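Local coordinates for protein 2-hydroxyisobutyryl-CoA mutase large subunit (Aquincola tertiaricarbonis, PDB 4R3U) that isomerises 2-hydroxyisobutyryl-CoA and (S)-3-hydroxybutyryl-CoA, working with a small cobalamin-binding subunit in a B12-dependent carbon-skeleton rearrangement, at residues A[178-183]-A[212-217]; A[231-236]-A[276-281]; A[310-315]-A[427-432]. All coordinates share one frame; numbering follows the deposited sequence.

Interaction 1 of 3, residues A[178-183]-A[212-217]; sequences TINPSA and ILKEYM. With 3KK (S-{(3R,5R,9R)-1-[(2R,3S,4R,5R)-5-(6-amino-9H-purin-9-yl)-4-hydroxy-3-(phosphonooxy)tetrahydrofuran-2-yl]-3,5,9-trihydroxy-8,8-dimethyl-3,5-dioxido-10,14-dioxo-2,4,6-trioxa-11,15-diaza-3lambda~5~,5lambda~5~-diphosphaheptadecan-17-yl} 2-hydroxy-2-methylpropanethioate), chain F.
Lys214 meets Asn180 from above its side-chain amide: NZ donates to OD1 over 2.6 Å, yet stands 67° out of the carbonyl plane with a C=O...N angle of 110°, so the bond does not follow a lone pair. The lysine reaches this position because CG sits between its backbone N and carbonyl carbon (chi1 68°) and the chain then bends twice more, bringing the ammonium group to the anti side of the Glu215 carboxylate, close to its plane. There NZ forms a salt bridge with Glu215 OE2 at 2.5 Å, and it is also bonded to the backbone O of Asp211. Three acceptors thus fix the buried ammonium, which would be expected to offset the negative charge of Glu215. OE2 itself lies 3.2 Å from Asn180 CG. The amide nitrogen ND2 makes no hydrogen bond to it, because the angle is poor, and is held instead by Glu221 and by the substrate-binding Gln209.

This polar cluster of Lys214, Asn180 and Glu215 is the tight part of the contact. The looser part is a single apolar touch, Ile212 CD1 against Pro181 CB at 3.7 Å, with the two side chains crossing at about a right angle. Neither part faces solvent, since all the touching residues are buried. Thr178 lines the acyl-CoA pocket, its CG2 3.4 Å from O1 of the bound ligand, while its OG1 is hydrogen-bonded to Asp128, a residue thought important for stereospecificity.

Both segments follow neighbouring parallel strands of the TIM barrel: 178-183 runs from strand 175-178, through a type I turn, into helix 183-196, and 212-217 comes after strand 206-208, with helices 226-243, 264-283 and 446-451 packed against it.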
loop_
_atom_site.group_PDB
_atom_site.type_symbol
_atom_site.label_atom_id
_atom_site.label_comp_id
_atom_site.label_asym_id
_atom_site.label_seq_id
_atom_site.Cartn_x
_atom_site.Cartn_y
_atom_site.Cartn_z
ATOM N N THR A 178 -12.272 16.880 -17.537
ATOM C CA THR A 178 -13.029 15.627 -17.702
ATOM C C THR A 178 -14.376 15.998 -18.350
ATOM O O THR A 178 -15.427 15.986 -17.700
ATOM C CB THR A 178 -13.202 14.928 -16.391
ATOM O OG1 THR A 178 -11.923 14.772 -15.810
ATOM C CG2 THR A 178 -13.899 13.598 -16.527
ATOM N N ILE A 179 -14.305 16.365 -19.624
ATOM C CA ILE A 179 -15.430 16.841 -20.388
ATOM C C ILE A 179 -15.572 15.960 -21.642
ATOM O O ILE A 179 -14.572 15.516 -22.192
ATOM C CB ILE A 179 -15.283 18.380 -20.652
ATOM C CG1 ILE A 179 -16.607 19.034 -21.159
ATOM C CG2 ILE A 179 -14.074 18.706 -21.541
ATOM C CD1 ILE A 179 -17.612 19.373 -20.078
ATOM N N ASN A 180 -16.807 15.630 -22.012
ATOM C CA ASN A 180 -17.037 14.699 -23.106
ATOM C C ASN A 180 -17.894 15.191 -24.302
ATOM O O ASN A 180 -17.295 15.762 -25.214
ATOM C CB ASN A 180 -17.392 13.300 -22.578
ATOM C CG ASN A 180 -16.288 12.722 -21.735
ATOM O OD1 ASN A 180 -15.291 12.248 -22.251
ATOM N ND2 ASN A 180 -16.422 12.782 -20.409
ATOM N N PRO A 181 -19.250 15.028 -24.371
ATOM C CA PRO A 181 -19.966 15.520 -25.564
ATOM C C PRO A 181 -19.842 17.030 -25.823
ATOM O O PRO A 181 -19.988 17.473 -26.971
ATOM C CB PRO A 181 -21.414 15.072 -25.318
ATOM C CG PRO A 181 -21.518 14.834 -23.870
ATOM C CD PRO A 181 -20.181 14.374 -23.423
ATOM N N SER A 182 -19.579 17.816 -24.770
ATOM C CA SER A 182 -19.427 19.272 -24.868
ATOM C C SER A 182 -17.943 19.679 -24.693
ATOM O O SER A 182 -17.641 20.843 -24.391
ATOM C CB SER A 182 -20.317 19.971 -23.849
ATOM O OG SER A 182 -20.027 19.510 -22.540
ATOM N N ALA A 183 -17.018 18.714 -24.935
ATOM C CA ALA A 183 -15.577 18.926 -24.851
ATOM C C ALA A 183 -15.076 20.030 -25.769
ATOM O O ALA A 183 -14.171 20.779 -25.368
ATOM C CB ALA A 183 -14.833 17.637 -25.153
ATOM N N ILE A 212 -16.065 10.064 -27.162
ATOM C CA ILE A 212 -17.511 9.818 -27.174
ATOM C C ILE A 212 -17.903 8.343 -27.325
ATOM O O ILE A 212 -18.928 7.929 -26.802
ATOM C CB ILE A 212 -18.235 10.764 -28.154
ATOM C CG1 ILE A 212 -19.700 10.973 -27.770
ATOM C CG2 ILE A 212 -18.051 10.342 -29.632
ATOM C CD1 ILE A 212 -19.925 11.913 -26.630
ATOM N N LEU A 213 -17.085 7.545 -27.989
ATOM C CA LEU A 213 -17.385 6.125 -28.180
ATOM C C LEU A 213 -17.559 5.387 -26.847
ATOM O O LEU A 213 -18.523 4.625 -26.676
ATOM C CB LEU A 213 -16.382 5.457 -29.158
ATOM C CG LEU A 213 -16.331 6.089 -30.610
ATOM C CD1 LEU A 213 -15.195 5.554 -31.427
ATOM C CD2 LEU A 213 -17.625 5.924 -31.362
ATOM N N LYS A 214 -16.734 5.743 -25.858
ATOM C CA LYS A 214 -16.798 5.147 -24.536
ATOM C C LYS A 214 -17.996 5.647 -23.745
ATOM O O LYS A 214 -18.370 5.026 -22.761
ATOM C CB LYS A 214 -15.457 5.334 -23.787
ATOM C CG LYS A 214 -15.105 6.754 -23.396
ATOM C CD LYS A 214 -15.521 7.117 -21.984
ATOM C CE LYS A 214 -14.863 8.417 -21.582
ATOM N NZ LYS A 214 -15.461 9.623 -22.246
ATOM N N GLU A 215 -18.585 6.789 -24.161
ATOM C CA GLU A 215 -19.786 7.380 -23.547
ATOM C C GLU A 215 -20.999 6.533 -23.910
ATOM O O GLU A 215 -21.797 6.211 -23.038
ATOM C CB GLU A 215 -19.969 8.835 -24.006
ATOM C CG GLU A 215 -18.941 9.806 -23.408
ATOM C CD GLU A 215 -18.904 9.839 -21.894
ATOM O OE1 GLU A 215 -19.967 9.642 -21.274
ATOM O OE2 GLU A 215 -17.801 9.958 -21.322
ATOM N N TYR A 216 -21.096 6.108 -25.190
ATOM C CA TYR A 216 -22.181 5.223 -25.639
ATOM C C TYR A 216 -22.045 3.841 -24.996
ATOM O O TYR A 216 -23.034 3.231 -24.588
ATOM C CB TYR A 216 -22.215 5.116 -27.177
ATOM C CG TYR A 216 -22.486 6.436 -27.862
ATOM C CD1 TYR A 216 -23.727 7.060 -27.757
ATOM C CD2 TYR A 216 -21.508 7.057 -28.632
ATOM C CE1 TYR A 216 -23.971 8.294 -28.367
ATOM C CE2 TYR A 216 -21.745 8.284 -29.256
ATOM C CZ TYR A 216 -22.974 8.906 -29.111
ATOM O OH TYR A 216 -23.202 10.124 -29.713
ATOM N N MET A 217 -20.800 3.377 -24.895
ATOM C CA MET A 217 -20.392 2.103 -24.339
ATOM C C MET A 217 -20.565 2.072 -22.804
ATOM O O MET A 217 -21.072 1.081 -22.260
ATOM C CB MET A 217 -18.892 1.900 -24.645
ATOM C CG MET A 217 -18.570 1.358 -25.988
ATOM S SD MET A 217 -16.852 0.769 -25.939
ATOM C CE MET A 217 -16.579 0.526 -27.667
HETATM C C4 3KK F . -15.465 10.833 -14.346
HETATM C C3 3KK F . -14.070 10.603 -13.773
HETATM C C2 3KK F . -13.962 9.195 -13.192
HETATM O O3 3KK F . -13.877 11.548 -12.735
HETATM C C1 3KK F . -12.967 10.798 -14.821
HETATM O O1 3KK F . -13.074 10.388 -15.979
HETATM S S1P 3KK F . -11.559 11.654 -14.195
HETATM C C2P 3KK F . -10.468 11.775 -15.640
HETATM C C3P 3KK F . -9.336 12.730 -15.357
HETATM N N4P 3KK F . -8.441 12.718 -16.506
HETATM C C5P 3KK F . -7.154 13.067 -16.411
HETATM O O5P 3KK F . -6.607 13.443 -15.369
HETATM C C6P 3KK F . -6.406 12.958 -17.743
HETATM C C7P 3KK F . -4.981 13.484 -17.651
HETATM N N8P 3KK F . -4.278 13.266 -18.921
HETATM C C9P 3KK F . -3.076 13.816 -19.152
HETATM O O9P 3KK F . -2.515 14.549 -18.336
HETATM C CAP 3KK F . -2.473 13.575 -20.567
HETATM O OAP 3KK F . -3.486 13.574 -21.595
HETATM C CBP 3KK F . -1.426 12.416 -20.691
HETATM C CDP 3KK F . -0.760 12.460 -22.074
HETATM C CEP 3KK F . -2.083 11.041 -20.530
HETATM C CCP 3KK F . -0.294 12.571 -19.652
HETATM O O6A 3KK F . 0.244 13.901 -19.754
HETATM P P2A 3KK F . 1.123 14.609 -18.644
HETATM O O4A 3KK F . 0.541 14.361 -17.316
HETATM O O5A 3KK F . 1.334 16.011 -19.079
HETATM O O3A 3KK F . 2.490 13.740 -18.753
HETATM P P1A 3KK F . 3.548 13.693 -20.009
HETATM O O1A 3KK F . 2.956 14.199 -21.276
HETATM O O2A 3KK F . 4.156 12.351 -20.009
HETATM O O5B 3KK F . 4.632 14.740 -19.392
HETATM C C5B 3KK F . 4.604 16.163 -19.642
HETATM C C4B 3KK F . 5.886 16.595 -20.378
HETATM O O4B 3KK F . 7.084 16.034 -19.759
HETATM C C3B 3KK F . 5.878 16.116 -21.825
HETATM O O3B 3KK F . 6.489 17.144 -22.641
HETATM P P3B 3KK F . 5.668 18.037 -23.707
HETATM O O8A 3KK F . 5.137 17.016 -24.638
HETATM O O7A 3KK F . 4.675 18.735 -22.864
HETATM O O9A 3KK F . 6.735 18.909 -24.256
HETATM C C2B 3KK F . 6.742 14.868 -21.789
HETATM O O2B 3KK F . 7.348 14.597 -23.059
HETATM C C1B 3KK F . 7.774 15.228 -20.738
HETATM N N9A 3KK F . 8.337 14.024 -20.057
HETATM C C8A 3KK F . 7.719 13.134 -19.283
HETATM N N7A 3KK F . 8.611 12.226 -18.898
HETATM C C5A 3KK F . 9.800 12.562 -19.412
HETATM C C4A 3KK F . 9.625 13.690 -20.129
HETATM N N3A 3KK F . 10.661 14.283 -20.778
HETATM C C2A 3KK F . 11.961 13.734 -20.700
HETATM N N1A 3KK F . 12.098 12.547 -19.929
HETATM C C6A 3KK F . 11.023 11.994 -19.327
HETATM N N6A 3KK F . 11.137 10.878 -18.606
#

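Interaction 2 of 3, residues A[231-236]-A[276-281]; sequences RIVRDI and ITYVNE
The backbones of Arg234 and Glu281 come closest here, their CA atoms 6.7 Å apart, where helix 226-243 runs beside helix 264-283 in the helical layer of the TIM barrel. Both segments are helical throughout, and what joins them is van der Waals contact, with no hydrogen bond from one to the other. Val233 CG1 touches Tyr278 CE1 at 3.7 Å, approaching the ring obliquely. The methyl stands anti to the valine's backbone N (chi1 -177°), which directs it at the tyrosine. Ile250, in a loop, touches both residues. The polar end of Tyr278 points elsewhere, with OH bonded to Asp211 OD1.

The aliphatic part of Arg234 comes up to the backbone of Glu281, CD lying 3.7 Å from its O. The guanidinium of Arg234 turns back to its own helix because the chain bends at chi3, and NH2 remains 5.6 Å from Glu281 OE2, too far for a salt bridge. Asp235 instead collects both arginines. Arg231 NE reaches its OD2 at 2.9 Å, from above the carboxylate plane, whereas Arg234 NH1 bonds to the syn lone pair of Asp235 OD1 at 2.6 Å, within the guanidinium plane.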
loop_
_atom_site.group_PDB
_atom_site.type_symbol
_atom_site.label_atom_id
_atom_site.label_comp_id
_atom_site.label_asym_id
_atom_site.label_seq_id
_atom_site.Cartn_x
_atom_site.Cartn_y
_atom_site.Cartn_z
ATOM N N ARG A 231 -17.526 13.212 -35.456
ATOM C CA ARG A 231 -17.031 14.325 -36.260
ATOM C C ARG A 231 -16.493 15.461 -35.320
ATOM O O ARG A 231 -15.487 16.094 -35.639
ATOM C CB ARG A 231 -18.153 14.808 -37.220
ATOM C CG ARG A 231 -17.857 16.094 -37.984
ATOM C CD ARG A 231 -18.354 17.318 -37.240
ATOM N NE ARG A 231 -17.921 18.559 -37.887
ATOM C CZ ARG A 231 -18.628 19.225 -38.797
ATOM N NH1 ARG A 231 -19.819 18.777 -39.183
ATOM N NH2 ARG A 231 -18.155 20.344 -39.321
ATOM N N ILE A 232 -17.145 15.689 -34.160
ATOM C CA ILE A 232 -16.683 16.693 -33.208
ATOM C C ILE A 232 -15.313 16.254 -32.661
ATOM O O ILE A 232 -14.365 17.053 -32.711
ATOM C CB ILE A 232 -17.723 17.041 -32.097
ATOM C CG1 ILE A 232 -18.985 17.693 -32.673
ATOM C CG2 ILE A 232 -17.105 17.983 -31.057
ATOM C CD1 ILE A 232 -20.227 17.500 -31.829
ATOM N N VAL A 233 -15.190 14.973 -32.207
ATOM C CA VAL A 233 -13.917 14.412 -31.724
ATOM C C VAL A 233 -12.825 14.615 -32.785
ATOM O O VAL A 233 -11.716 15.054 -32.476
ATOM C CB VAL A 233 -14.046 12.932 -31.288
ATOM C CG1 VAL A 233 -12.732 12.415 -30.720
ATOM C CG2 VAL A 233 -15.162 12.773 -30.253
ATOM N N ARG A 234 -13.178 14.358 -34.042
ATOM C CA ARG A 234 -12.297 14.512 -35.196
ATOM C C ARG A 234 -11.876 15.973 -35.314
ATOM O O ARG A 234 -10.686 16.253 -35.403
ATOM C CB ARG A 234 -13.044 14.022 -36.438
ATOM C CG ARG A 234 -12.239 13.902 -37.709
ATOM C CD ARG A 234 -13.153 14.150 -38.896
ATOM N NE ARG A 234 -13.679 15.518 -38.886
ATOM C CZ ARG A 234 -14.499 16.027 -39.795
ATOM N NH1 ARG A 234 -14.917 17.277 -39.691
ATOM N NH2 ARG A 234 -14.911 15.290 -40.813
ATOM N N ASP A 235 -12.829 16.910 -35.251
ATOM C CA ASP A 235 -12.525 18.351 -35.283
ATOM C C ASP A 235 -11.630 18.790 -34.110
ATOM O O ASP A 235 -10.756 19.643 -34.277
ATOM C CB ASP A 235 -13.811 19.174 -35.292
ATOM C CG ASP A 235 -14.607 19.111 -36.564
ATOM O OD1 ASP A 235 -14.257 18.305 -37.449
ATOM O OD2 ASP A 235 -15.602 19.839 -36.663
ATOM N N ILE A 236 -11.842 18.195 -32.937
ATOM C CA ILE A 236 -11.002 18.494 -31.777
ATOM C C ILE A 236 -9.582 18.034 -32.102
ATOM O O ILE A 236 -8.637 18.806 -31.933
ATOM C CB ILE A 236 -11.545 17.876 -30.455
ATOM C CG1 ILE A 236 -12.879 18.523 -30.046
ATOM C CG2 ILE A 236 -10.509 17.980 -29.338
ATOM C CD1 ILE A 236 -13.682 17.680 -28.960
ATOM N N ILE A 276 -9.001 2.647 -33.083
ATOM C CA ILE A 276 -9.030 2.311 -34.504
ATOM C C ILE A 276 -10.070 3.159 -35.268
ATOM O O ILE A 276 -9.733 3.755 -36.290
ATOM C CB ILE A 276 -9.183 0.780 -34.703
ATOM C CG1 ILE A 276 -7.865 0.067 -34.334
ATOM C CG2 ILE A 276 -9.679 0.432 -36.160
ATOM C CD1 ILE A 276 -8.044 -1.372 -33.824
ATOM N N THR A 277 -11.291 3.273 -34.714
ATOM C CA THR A 277 -12.395 4.056 -35.277
ATOM C C THR A 277 -11.973 5.517 -35.458
ATOM O O THR A 277 -12.179 6.077 -36.538
ATOM C CB THR A 277 -13.630 3.890 -34.395
ATOM O OG1 THR A 277 -13.792 2.508 -34.110
ATOM C CG2 THR A 277 -14.895 4.436 -35.025
ATOM N N TYR A 278 -11.353 6.105 -34.422
ATOM C CA TYR A 278 -10.875 7.489 -34.379
ATOM C C TYR A 278 -9.794 7.779 -35.400
ATOM O O TYR A 278 -9.890 8.785 -36.105
ATOM C CB TYR A 278 -10.413 7.869 -32.948
ATOM C CG TYR A 278 -11.532 8.043 -31.926
ATOM C CD1 TYR A 278 -12.703 8.737 -32.248
ATOM C CD2 TYR A 278 -11.383 7.591 -30.615
ATOM C CE1 TYR A 278 -13.714 8.927 -31.310
ATOM C CE2 TYR A 278 -12.395 7.765 -29.667
ATOM C CZ TYR A 278 -13.550 8.458 -30.013
ATOM O OH TYR A 278 -14.561 8.671 -29.104
ATOM N N VAL A 279 -8.788 6.901 -35.504
ATOM C CA VAL A 279 -7.672 7.035 -36.440
ATOM C C VAL A 279 -8.173 7.013 -37.875
ATOM O O VAL A 279 -7.728 7.829 -38.700
ATOM C CB VAL A 279 -6.554 5.985 -36.197
ATOM C CG1 VAL A 279 -5.416 6.144 -37.215
ATOM C CG2 VAL A 279 -6.013 6.087 -34.777
ATOM N N ASN A 280 -9.129 6.103 -38.162
ATOM C CA ASN A 280 -9.761 5.982 -39.485
ATOM C C ASN A 280 -10.517 7.266 -39.862
ATOM O O ASN A 280 -10.390 7.738 -40.992
ATOM C CB ASN A 280 -10.698 4.776 -39.531
ATOM C CG ASN A 280 -10.010 3.425 -39.538
ATOM O OD1 ASN A 280 -8.932 3.237 -40.100
ATOM N ND2 ASN A 280 -10.659 2.428 -38.967
ATOM N N GLU A 281 -11.265 7.844 -38.903
ATOM C CA GLU A 281 -12.026 9.074 -39.091
ATOM C C GLU A 281 -11.145 10.280 -39.356
ATOM O O GLU A 281 -11.498 11.103 -40.204
ATOM C CB GLU A 281 -12.959 9.333 -37.890
ATOM C CG GLU A 281 -14.402 8.904 -38.091
ATOM C CD GLU A 281 -14.910 8.795 -39.508
ATOM O OE1 GLU A 281 -14.791 7.693 -40.090
ATOM O OE2 GLU A 281 -15.410 9.810 -40.039
#

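Interaction 3 of 3, residues A[310-315]-A[427-432]; sequences VAKFRA and TEYEKK
One face of the Tyr429 ring is covered by Lys312, whose CB lies over it. The aliphatic chain of the lysine continues past the rim, where CG is 4.3 Å from CE1 of Tyr429, a loose van der Waals distance. Pro264 and Leu265 of helix 264-283 also touch the tyrosine, so the ring sits where three helices come together. Its phenolic OH is hydrogen-bonded to Glu308, one turn before Lys312 on helix 306-327, which gives the ring a polar tie to the same helix that covers its face.

The closest packing occurs at the root of the ring. Ala315 CB stands 3.5 Å from Tyr429 CB and 4.0 Å from the backbone N of Glu430, placing its methyl against helix 420-442. With only a methyl group at this point, the backbones approach to 5.2 Å between Ala315 CA and Glu430 CA. Over these short segments the helix axes pass 8.4 Å apart and cross at -54°. The chi1 of Tyr429 is -97°, off a staggered value, in the conformation that turns one ring face to Lys312.

Charged ends are directed away from the hydrophobic meeting point. Lys312 NZ forms salt bridges with Glu309 of its own helix and Glu267 of helix 264-283. The chemistry therefore divides in two: between the segments the contact is van der Waals packing, chiefly of aliphatic groups and the tyrosine ring, while polar ties between the two helices come from Glu430 with Lys322 and Arg318 and from Tyr429 OH with Glu308, making a buried join between a barrel helix and helix 420-442.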
loop_
_atom_site.group_PDB
_atom_site.type_symbol
_atom_site.label_atom_id
_atom_site.label_comp_id
_atom_site.label_asym_id
_atom_site.label_seq_id
_atom_site.Cartn_x
_atom_site.Cartn_y
_atom_site.Cartn_z
ATOM N N VAL A 310 -0.718 -4.590 -14.122
ATOM C CA VAL A 310 0.608 -4.285 -14.671
ATOM C C VAL A 310 0.763 -4.956 -16.064
ATOM O O VAL A 310 1.191 -4.307 -17.021
ATOM C CB VAL A 310 1.737 -4.713 -13.689
ATOM C CG1 VAL A 310 3.112 -4.493 -14.303
ATOM C CG2 VAL A 310 1.618 -3.980 -12.349
ATOM N N ALA A 311 0.381 -6.239 -16.168
ATOM C CA ALA A 311 0.437 -7.012 -17.405
ATOM C C ALA A 311 -0.421 -6.331 -18.488
ATOM O O ALA A 311 -0.001 -6.241 -19.643
ATOM C CB ALA A 311 -0.088 -8.409 -17.148
ATOM N N LYS A 312 -1.619 -5.847 -18.095
ATOM C CA LYS A 312 -2.590 -5.168 -18.931
ATOM C C LYS A 312 -1.998 -3.880 -19.506
ATOM O O LYS A 312 -2.157 -3.628 -20.698
ATOM C CB LYS A 312 -3.844 -4.878 -18.091
ATOM C CG LYS A 312 -5.038 -4.289 -18.848
ATOM C CD LYS A 312 -6.001 -3.577 -17.887
ATOM C CE LYS A 312 -5.496 -2.193 -17.548
ATOM N NZ LYS A 312 -6.256 -1.589 -16.428
ATOM N N PHE A 313 -1.309 -3.067 -18.667
ATOM C CA PHE A 313 -0.710 -1.792 -19.085
ATOM C C PHE A 313 0.404 -2.007 -20.109
ATOM O O PHE A 313 0.474 -1.271 -21.098
ATOM C CB PHE A 313 -0.190 -1.012 -17.873
ATOM C CG PHE A 313 -1.196 -0.601 -16.815
ATOM C CD1 PHE A 313 -2.393 0.019 -17.170
ATOM C CD2 PHE A 313 -0.904 -0.750 -15.457
ATOM C CE1 PHE A 313 -3.298 0.446 -16.187
ATOM C CE2 PHE A 313 -1.820 -0.355 -14.474
ATOM C CZ PHE A 313 -2.996 0.261 -14.843
ATOM N N ARG A 314 1.258 -3.031 -19.886
ATOM C CA ARG A 314 2.379 -3.394 -20.761
ATOM C C ARG A 314 1.859 -3.982 -22.053
ATOM O O ARG A 314 2.338 -3.606 -23.132
ATOM C CB ARG A 314 3.358 -4.338 -20.042
ATOM C CG ARG A 314 3.986 -3.690 -18.808
ATOM C CD ARG A 314 4.682 -4.687 -17.906
ATOM N NE ARG A 314 6.083 -4.883 -18.284
ATOM C CZ ARG A 314 6.541 -5.913 -18.985
ATOM N NH1 ARG A 314 5.711 -6.867 -19.401
ATOM N NH2 ARG A 314 7.835 -6.002 -19.272
ATOM N N ALA A 315 0.813 -4.832 -21.964
ATOM C CA ALA A 315 0.136 -5.407 -23.144
ATOM C C ALA A 315 -0.493 -4.312 -24.002
ATOM O O ALA A 315 -0.353 -4.348 -25.208
ATOM C CB ALA A 315 -0.927 -6.408 -22.715
ATOM N N THR A 427 1.811 -11.294 -22.459
ATOM C CA THR A 427 1.644 -11.977 -23.748
ATOM C C THR A 427 0.224 -12.549 -23.970
ATOM O O THR A 427 -0.281 -12.505 -25.097
ATOM C CB THR A 427 2.828 -12.923 -24.004
ATOM O OG1 THR A 427 4.042 -12.144 -24.011
ATOM C CG2 THR A 427 2.682 -13.697 -25.296
ATOM N N GLU A 428 -0.392 -13.076 -22.895
ATOM C CA GLU A 428 -1.749 -13.632 -22.883
ATOM C C GLU A 428 -2.743 -12.508 -23.166
ATOM O O GLU A 428 -3.583 -12.654 -24.059
ATOM C CB GLU A 428 -2.057 -14.342 -21.551
ATOM C CG GLU A 428 -1.986 -15.854 -21.647
ATOM C CD GLU A 428 -3.046 -16.486 -22.544
ATOM O OE1 GLU A 428 -2.705 -16.854 -23.693
ATOM O OE2 GLU A 428 -4.215 -16.603 -22.104
ATOM N N TYR A 429 -2.591 -11.354 -22.480
ATOM C CA TYR A 429 -3.418 -10.174 -22.725
ATOM C C TYR A 429 -3.352 -9.704 -24.191
ATOM O O TYR A 429 -4.403 -9.531 -24.804
ATOM C CB TYR A 429 -3.089 -9.030 -21.739
ATOM C CG TYR A 429 -4.053 -9.021 -20.582
ATOM C CD1 TYR A 429 -5.259 -8.316 -20.658
ATOM C CD2 TYR A 429 -3.842 -9.837 -19.472
ATOM C CE1 TYR A 429 -6.201 -8.386 -19.633
ATOM C CE2 TYR A 429 -4.768 -9.901 -18.437
ATOM C CZ TYR A 429 -5.941 -9.170 -18.519
ATOM O OH TYR A 429 -6.873 -9.285 -17.522
ATOM N N GLU A 430 -2.130 -9.582 -24.758
ATOM C CA GLU A 430 -1.854 -9.183 -26.143
ATOM C C GLU A 430 -2.675 -10.013 -27.152
ATOM O O GLU A 430 -3.467 -9.461 -27.911
ATOM C CB GLU A 430 -0.350 -9.311 -26.425
ATOM C CG GLU A 430 0.038 -8.774 -27.790
ATOM C CD GLU A 430 1.357 -9.252 -28.353
ATOM O OE1 GLU A 430 1.708 -8.818 -29.474
ATOM O OE2 GLU A 430 2.010 -10.107 -27.713
ATOM N N LYS A 431 -2.510 -11.346 -27.106
ATOM C CA LYS A 431 -3.201 -12.300 -27.960
ATOM C C LYS A 431 -4.726 -12.211 -27.794
ATOM O O LYS A 431 -5.439 -12.136 -28.798
ATOM C CB LYS A 431 -2.671 -13.724 -27.726
ATOM C CG LYS A 431 -1.217 -13.890 -28.172
ATOM C CD LYS A 431 -0.589 -15.195 -27.692
ATOM C CE LYS A 431 0.835 -15.379 -28.178
ATOM N NZ LYS A 431 1.513 -16.541 -27.530
ATOM N N LYS A 432 -5.217 -12.170 -26.539
ATOM C CA LYS A 432 -6.653 -12.077 -26.232
ATOM C C LYS A 432 -7.236 -10.763 -26.696
ATOM O O LYS A 432 -8.362 -10.755 -27.198
ATOM C CB LYS A 432 -6.950 -12.353 -24.750
ATOM C CG LYS A 432 -6.739 -13.802 -24.294
ATOM C CD LYS A 432 -7.850 -14.760 -24.704
ATOM C CE LYS A 432 -7.353 -16.189 -24.674
ATOM N NZ LYS A 432 -8.237 -17.110 -25.443
#

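From the N terminus, interaction 1 closes first, spanning 28 intervening residues that include helix 183-196 and strand 206-208. Interaction 2 opens next on helix 226-243 and closes on 264-283. Interaction 3 then makes the longest closure, 111 residues from helix 306-327 to helix 420-442. The three follow in series, none nested in or crossing another. Interactions 1 and 2 touch: Tyr278 OH probably bonds to Leu213 N at 3.0 Å, and Ile212 packs on Val233, linking the start of helix 213-219 and the residue before it to helices 226-243 and 264-283. Interaction 3 stands apart, its centre 26 Å from either other centre, although helix 264-283 runs from interaction 2 to its side.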